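Local atomic coordinates of phosphoserine aminotransferase SerC (Cytophaga hutchinsonii ATCC 33406, PDB entry 3FFR), a protein that probably catalyses the pyridoxal-phosphate-dependent exchange of an amino group between glutamate and 3-phosphohydroxypyruvate, giving phosphoserine in the pathway of serine biosynthesis. Residues G92-R97 with A327-K332; N139-G144 with Q336-N341. All coordinates share one frame; numbering follows the deposited sequence. Where two conformers were deposited one is given.

Contact 1 (G92-R97 with A327-K332); sequences GSFSKR and AGYGSK. With SER (serine), chain B.
Ser93 and Tyr329 have the nearest CA atoms of the two segments, yet these stay 8.5 Å apart, so side chains bridge the gap. In this fold-type-I aminotransferase, Ser93 opens the helix that follows strand 85-90 of the large-domain sheet, while Tyr329 sits in the turn joining strands 323-327 and 336-340 of the smaller sheet. Gly92 takes the N-cap position in a fully extended shape that glycine adopts easily. Across the contact, Lys332 N bonds to Tyr329 O at 2.9 Å in a type II' beta turn, with Gly330 at the position where phi is positive.

Tyr329 does most of the touching. With CG anti to the backbone N (chi1 -165°), its ring reaches across to the helix. The small side chain of Ser93 packs on a slant against the CD2-CE2 side of the ring, OG lying 3.2 Å from Tyr329 CE2. Phe94 meets the same ring obliquely, its CZ 3.9 Å from Tyr329 CE1, with centroids 5.5 Å apart and planes inclined by 59°. Phe94 is buried, resting also on Trp74 of helix 70-81, which suits a large apolar ring.

Together the two aromatic residues line the pocket holding a bound serine, which His36 and Arg37 of the second subunit also grip. Phe94 presents its rim, and CZ comes 3.6 Å from the ligand CA. Tyrosine adds a polar end to its flat ring: Tyr329 OH donates a short hydrogen bond of 2.5 Å to SER O, a carboxylate oxygen in the plane of the ring.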
loop_
_atom_site.group_PDB
_atom_site.type_symbol
_atom_site.label_atom_id
_atom_site.label_comp_id
_atom_site.label_asym_id
_atom_site.label_seq_id
_atom_site.Cartn_x
_atom_site.Cartn_y
_atom_site.Cartn_z
ATOM N N GLY A 92 -19.623 -14.386 -7.763
ATOM C CA GLY A 92 -18.558 -15.058 -7.017
ATOM C C GLY A 92 -18.064 -14.225 -5.864
ATOM O O GLY A 92 -18.604 -13.152 -5.553
ATOM N N SER A 93 -17.014 -14.729 -5.244
ATOM C CA SER A 93 -16.518 -14.132 -4.004
ATOM C C SER A 93 -16.019 -12.701 -4.087
ATOM O O SER A 93 -16.250 -11.887 -3.158
ATOM C CB SER A 93 -15.444 -15.007 -3.387
ATOM O OG SER A 93 -15.953 -16.308 -3.159
ATOM N N PHE A 94 -15.337 -12.386 -5.183
ATOM C CA PHE A 94 -14.787 -11.020 -5.338
ATOM C C PHE A 94 -15.884 -10.016 -5.681
ATOM O O PHE A 94 -16.004 -8.974 -5.027
ATOM C CB PHE A 94 -13.636 -11.011 -6.324
ATOM C CG PHE A 94 -12.464 -11.766 -5.797
ATOM C CD1 PHE A 94 -11.604 -11.166 -4.904
ATOM C CD2 PHE A 94 -12.294 -13.095 -6.090
ATOM C CE1 PHE A 94 -10.532 -11.875 -4.377
ATOM C CE2 PHE A 94 -11.255 -13.827 -5.557
ATOM C CZ PHE A 94 -10.356 -13.224 -4.710
ATOM N N SER A 95 -16.711 -10.360 -6.658
ATOM C CA SER A 95 -17.824 -9.478 -7.054
ATOM C C SER A 95 -18.807 -9.302 -5.886
ATOM O O SER A 95 -19.347 -8.215 -5.667
ATOM C CB SER A 95 -18.504 -9.945 -8.345
ATOM O OG SER A 95 -18.910 -11.295 -8.270
ATOM N N LYS A 96 -18.966 -10.357 -5.092
ATOM C CA LYS A 96 -19.832 -10.287 -3.898
ATOM C C LYS A 96 -19.289 -9.318 -2.831
ATOM O O LYS A 96 -20.020 -8.516 -2.238
ATOM C CB LYS A 96 -20.015 -11.661 -3.277
ATOM C CG LYS A 96 -20.818 -11.703 -1.970
ATOM C CD LYS A 96 -20.924 -13.190 -1.518
ATOM C CE LYS A 96 -21.588 -13.414 -0.171
ATOM N NZ LYS A 96 -20.630 -13.146 0.965
ATOM N N ARG A 97 -17.985 -9.385 -2.608
ATOM C CA ARG A 97 -17.343 -8.548 -1.567
ATOM C C ARG A 97 -17.477 -7.067 -1.938
ATOM O O ARG A 97 -17.801 -6.226 -1.070
ATOM C CB ARG A 97 -15.882 -8.936 -1.322
ATOM C CG ARG A 97 -15.305 -8.287 -0.040
ATOM C CD ARG A 97 -15.781 -8.943 1.284
ATOM N NE ARG A 97 -15.399 -8.113 2.430
ATOM C CZ ARG A 97 -16.249 -7.299 3.061
ATOM N NH1 ARG A 97 -17.530 -7.321 2.750
ATOM N NH2 ARG A 97 -15.825 -6.517 4.060
ATOM N N ALA A 327 -5.560 -24.359 -5.691
ATOM C CA ALA A 327 -6.779 -25.065 -5.299
ATOM C C ALA A 327 -7.971 -24.158 -5.521
ATOM O O ALA A 327 -7.836 -22.933 -5.661
ATOM C CB ALA A 327 -6.713 -25.458 -3.825
ATOM N N GLY A 328 -9.133 -24.787 -5.606
ATOM C CA GLY A 328 -10.386 -24.080 -5.712
ATOM C C GLY A 328 -10.543 -23.072 -4.583
ATOM O O GLY A 328 -9.973 -23.183 -3.499
ATOM N N TYR A 329 -11.316 -22.046 -4.870
ATOM C CA TYR A 329 -11.572 -20.998 -3.877
ATOM C C TYR A 329 -12.586 -21.385 -2.833
ATOM O O TYR A 329 -13.642 -21.932 -3.122
ATOM C CB TYR A 329 -12.087 -19.717 -4.586
ATOM C CG TYR A 329 -12.039 -18.491 -3.687
ATOM C CD1 TYR A 329 -10.909 -17.704 -3.614
ATOM C CD2 TYR A 329 -13.114 -18.150 -2.892
ATOM C CE1 TYR A 329 -10.870 -16.568 -2.786
ATOM C CE2 TYR A 329 -13.070 -17.030 -2.056
ATOM C CZ TYR A 329 -11.954 -16.258 -2.004
ATOM O OH TYR A 329 -11.910 -15.140 -1.166
ATOM N N GLY A 330 -12.252 -21.049 -1.597
ATOM C CA GLY A 330 -13.166 -21.250 -0.487
ATOM C C GLY A 330 -13.664 -22.668 -0.345
ATOM O O GLY A 330 -12.897 -23.610 -0.205
ATOM N N SER A 331 -14.977 -22.808 -0.447
ATOM C CA SER A 331 -15.633 -24.095 -0.255
ATOM C C SER A 331 -15.401 -25.050 -1.427
ATOM O O SER A 331 -15.784 -26.216 -1.378
ATOM C CB SER A 331 -17.117 -23.914 0.021
ATOM O OG SER A 331 -17.785 -23.526 -1.142
ATOM N N LYS A 332 -14.710 -24.564 -2.451
ATOM C CA LYS A 332 -14.380 -25.395 -3.623
ATOM C C LYS A 332 -12.946 -25.918 -3.532
ATOM O O LYS A 332 -12.426 -26.515 -4.478
ATOM C CB LYS A 332 -14.507 -24.596 -4.917
ATOM C CG LYS A 332 -15.928 -24.152 -5.246
ATOM C CD LYS A 332 -16.834 -25.319 -5.414
ATOM C CE LYS A 332 -18.237 -24.892 -5.758
ATOM N NZ LYS A 332 -19.094 -26.058 -6.041
HETATM N N SER B . -7.460 -12.120 -1.058
HETATM C CA SER B . -8.178 -13.162 -1.817
HETATM C C SER B . -8.851 -14.035 -0.814
HETATM O O SER B . -9.979 -13.680 -0.480
HETATM C CB SER B . -7.279 -13.958 -2.794
HETATM O OG SER B . -6.633 -13.109 -3.787
HETATM O OXT SER B . -8.330 -15.023 -0.306
#

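Contact 2 (N139-G144 with Q336-N341); sequences NETSSG and QIRIAN
Arg338 reaches from strand 336-340 of the small-domain sheet to the main-chain carbonyl of Thr141, a direct hydrogen bond between the two domains of a fold-type-I aminotransferase. NH1 stands 2.9 Å from Thr141 O, with an N-H...O angle of 146°. The oxygen lies in the guanidinium plane, whereas the donor sits well above the carbonyl plane. A bend at chi3 (-74°) turns the head of the long chain over to the loop, and the methyl CG2 of Thr141 crosses nearby, 4.0 Å from NH1. Arginine suits the place because it has several donors: while NH1 serves Thr141, NE is bonded to Ala327 O on the neighbouring strand, which limits rotation of the group.

Two residues earlier, at the start of the strand, Gln336 reaches the loop through two waters. One donates to both Ser142 O and Gln336 OE1, at 2.7 Å from the latter; the second donates to Ser143 O and accepts from Gln336 NE2 at 3.0 Å. An amide, with an acceptor and a donor side by side, is well matched to such a pair, and Asn306 OD1 gives NE2 a further partner.

The loop is held by its own bonds. Glu140 O receives both Ser143 N and Gly144 N, and Gly144 takes the positive phi that ends the turn. Thr141 OG1 is bonded instead to Ser170 OG and to O3 of the cofactor-bearing residue at position 191. Next to it in sequence, Ser142 OG donates to Glu140 OE2 at 2.6 Å, arriving 38° out of the carboxylate plane.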
loop_
_atom_site.group_PDB
_atom_site.type_symbol
_atom_site.label_atom_id
_atom_site.label_comp_id
_atom_site.label_asym_id
_atom_site.label_seq_id
_atom_site.Cartn_x
_atom_site.Cartn_y
_atom_site.Cartn_z
ATOM N N ASN A 139 -13.306 -10.646 -14.805
ATOM C CA ASN A 139 -12.772 -11.973 -14.457
ATOM C C ASN A 139 -12.995 -12.316 -12.989
ATOM O O ASN A 139 -12.336 -11.746 -12.100
ATOM C CB ASN A 139 -11.293 -12.076 -14.842
ATOM C CG ASN A 139 -10.843 -13.525 -15.052
ATOM O OD1 ASN A 139 -11.341 -14.222 -15.975
ATOM N ND2 ASN A 139 -9.938 -13.999 -14.215
ATOM N N GLU A 140 -13.992 -13.156 -12.721
ATOM C CA GLU A 140 -14.333 -13.529 -11.322
ATOM C C GLU A 140 -13.407 -14.675 -10.980
ATOM O O GLU A 140 -13.640 -15.843 -11.306
ATOM C CB GLU A 140 -15.823 -13.905 -11.173
ATOM C CG GLU A 140 -16.211 -14.419 -9.797
ATOM C CD GLU A 140 -15.857 -13.484 -8.658
ATOM O OE1 GLU A 140 -16.435 -12.375 -8.575
ATOM O OE2 GLU A 140 -15.041 -13.927 -7.838
ATOM N N THR A 141 -12.333 -14.281 -10.318
ATOM C CA THR A 141 -11.198 -15.150 -10.038
ATOM C C THR A 141 -11.565 -16.377 -9.194
ATOM O O THR A 141 -10.927 -17.426 -9.274
ATOM C CB THR A 141 -10.103 -14.353 -9.289
ATOM O OG1 THR A 141 -10.011 -13.032 -9.834
ATOM C CG2 THR A 141 -8.724 -15.048 -9.384
ATOM N N SER A 142 -12.605 -16.234 -8.391
ATOM C CA SER A 142 -13.019 -17.342 -7.525
ATOM C C SER A 142 -13.610 -18.515 -8.311
ATOM O O SER A 142 -13.383 -19.682 -7.961
ATOM C CB SER A 142 -14.022 -16.896 -6.447
ATOM O OG SER A 142 -15.221 -16.382 -7.001
ATOM N N SER A 143 -14.304 -18.200 -9.402
ATOM C CA SER A 143 -15.053 -19.212 -10.152
ATOM C C SER A 143 -14.535 -19.506 -11.543
ATOM O O SER A 143 -14.925 -20.489 -12.157
ATOM C CB SER A 143 -16.500 -18.769 -10.264
ATOM O OG SER A 143 -16.598 -17.631 -11.095
ATOM N N GLY A 144 -13.684 -18.621 -12.042
ATOM C CA GLY A 144 -13.135 -18.749 -13.389
ATOM C C GLY A 144 -14.068 -18.310 -14.519
ATOM O O GLY A 144 -13.905 -18.713 -15.681
ATOM N N GLN A 336 -12.072 -28.349 -6.980
ATOM C CA GLN A 336 -11.615 -27.669 -8.186
ATOM C C GLN A 336 -10.158 -27.299 -8.063
ATOM O O GLN A 336 -9.634 -27.210 -6.974
ATOM C CB GLN A 336 -12.403 -26.360 -8.447
ATOM C CG GLN A 336 -13.899 -26.478 -8.603
ATOM C CD GLN A 336 -14.561 -25.157 -8.990
ATOM O OE1 GLN A 336 -14.337 -24.117 -8.351
ATOM N NE2 GLN A 336 -15.389 -25.198 -10.037
ATOM N N ILE A 337 -9.508 -27.126 -9.206
ATOM C CA ILE A 337 -8.191 -26.477 -9.248
ATOM C C ILE A 337 -8.335 -25.197 -10.079
ATOM O O ILE A 337 -9.287 -25.018 -10.847
ATOM C CB ILE A 337 -7.037 -27.352 -9.775
ATOM C CG1 ILE A 337 -7.267 -27.776 -11.240
ATOM C CG2 ILE A 337 -6.753 -28.554 -8.797
ATOM C CD1 ILE A 337 -6.055 -28.401 -11.900
ATOM N N ARG A 338 -7.385 -24.298 -9.887
ATOM C CA ARG A 338 -7.352 -23.026 -10.602
ATOM C C ARG A 338 -5.933 -22.860 -11.132
ATOM O O ARG A 338 -4.961 -22.809 -10.358
ATOM C CB ARG A 338 -7.734 -21.887 -9.665
ATOM C CG ARG A 338 -9.079 -22.082 -8.950
ATOM C CD ARG A 338 -9.513 -20.779 -8.286
ATOM N NE ARG A 338 -8.718 -20.493 -7.085
ATOM C CZ ARG A 338 -8.616 -19.311 -6.523
ATOM N NH1 ARG A 338 -9.175 -18.242 -7.085
ATOM N NH2 ARG A 338 -7.871 -19.165 -5.446
ATOM N N ILE A 339 -5.831 -22.846 -12.453
ATOM C CA ILE A 339 -4.553 -22.722 -13.150
ATOM C C ILE A 339 -4.398 -21.317 -13.718
ATOM O O ILE A 339 -5.100 -20.928 -14.637
ATOM C CB ILE A 339 -4.421 -23.758 -14.291
ATOM C CG1 ILE A 339 -4.552 -25.188 -13.782
ATOM C CG2 ILE A 339 -3.079 -23.580 -15.007
ATOM C CD1 ILE A 339 -4.681 -26.266 -14.893
ATOM N N ALA A 340 -3.484 -20.558 -13.124
ATOM C CA ALA A 340 -3.165 -19.224 -13.606
ATOM C C ALA A 340 -2.415 -19.364 -14.932
ATOM O O ALA A 340 -1.528 -20.218 -15.093
ATOM C CB ALA A 340 -2.326 -18.439 -12.589
ATOM N N ASN A 341 -2.827 -18.536 -15.880
ATOM C CA ASN A 341 -2.204 -18.429 -17.204
ATOM C C ASN A 341 -1.947 -16.959 -17.451
ATOM O O ASN A 341 -2.726 -16.269 -18.093
ATOM C CB ASN A 341 -3.117 -19.014 -18.295
ATOM C CG ASN A 341 -2.639 -18.695 -19.726
ATOM O OD1 ASN A 341 -1.419 -18.548 -19.995
ATOM N ND2 ASN A 341 -3.585 -18.604 -20.649
HETATM O O HOH W 1 -12.654 -22.208 -7.364
HETATM O O HOH W 2 -16.503 -22.708 -11.313
#

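How the contacts relate
The centres of contacts 1 and 2 lie about 9 Å apart on the same side of the chain's centre. Their segments alternate along the sequence: 92-97, 139-144, 327-332, 336-341. The first two follow the parallel neighbours 85-90 and 133-137 of the large sheet; the last two belong to the hairpin made by strands 323-327 and 336-340. Each contact thus joins the same two domains. Within each domain the segments also meet: Ser95 OG lies 2.7 Å from Glu140 OE1, and Gly328 N 2.8 Å from Gln336 O. Both contacts therefore lie beside the active site, contact 1 at the bound serine and contact 2 linked to the cofactor through Thr141.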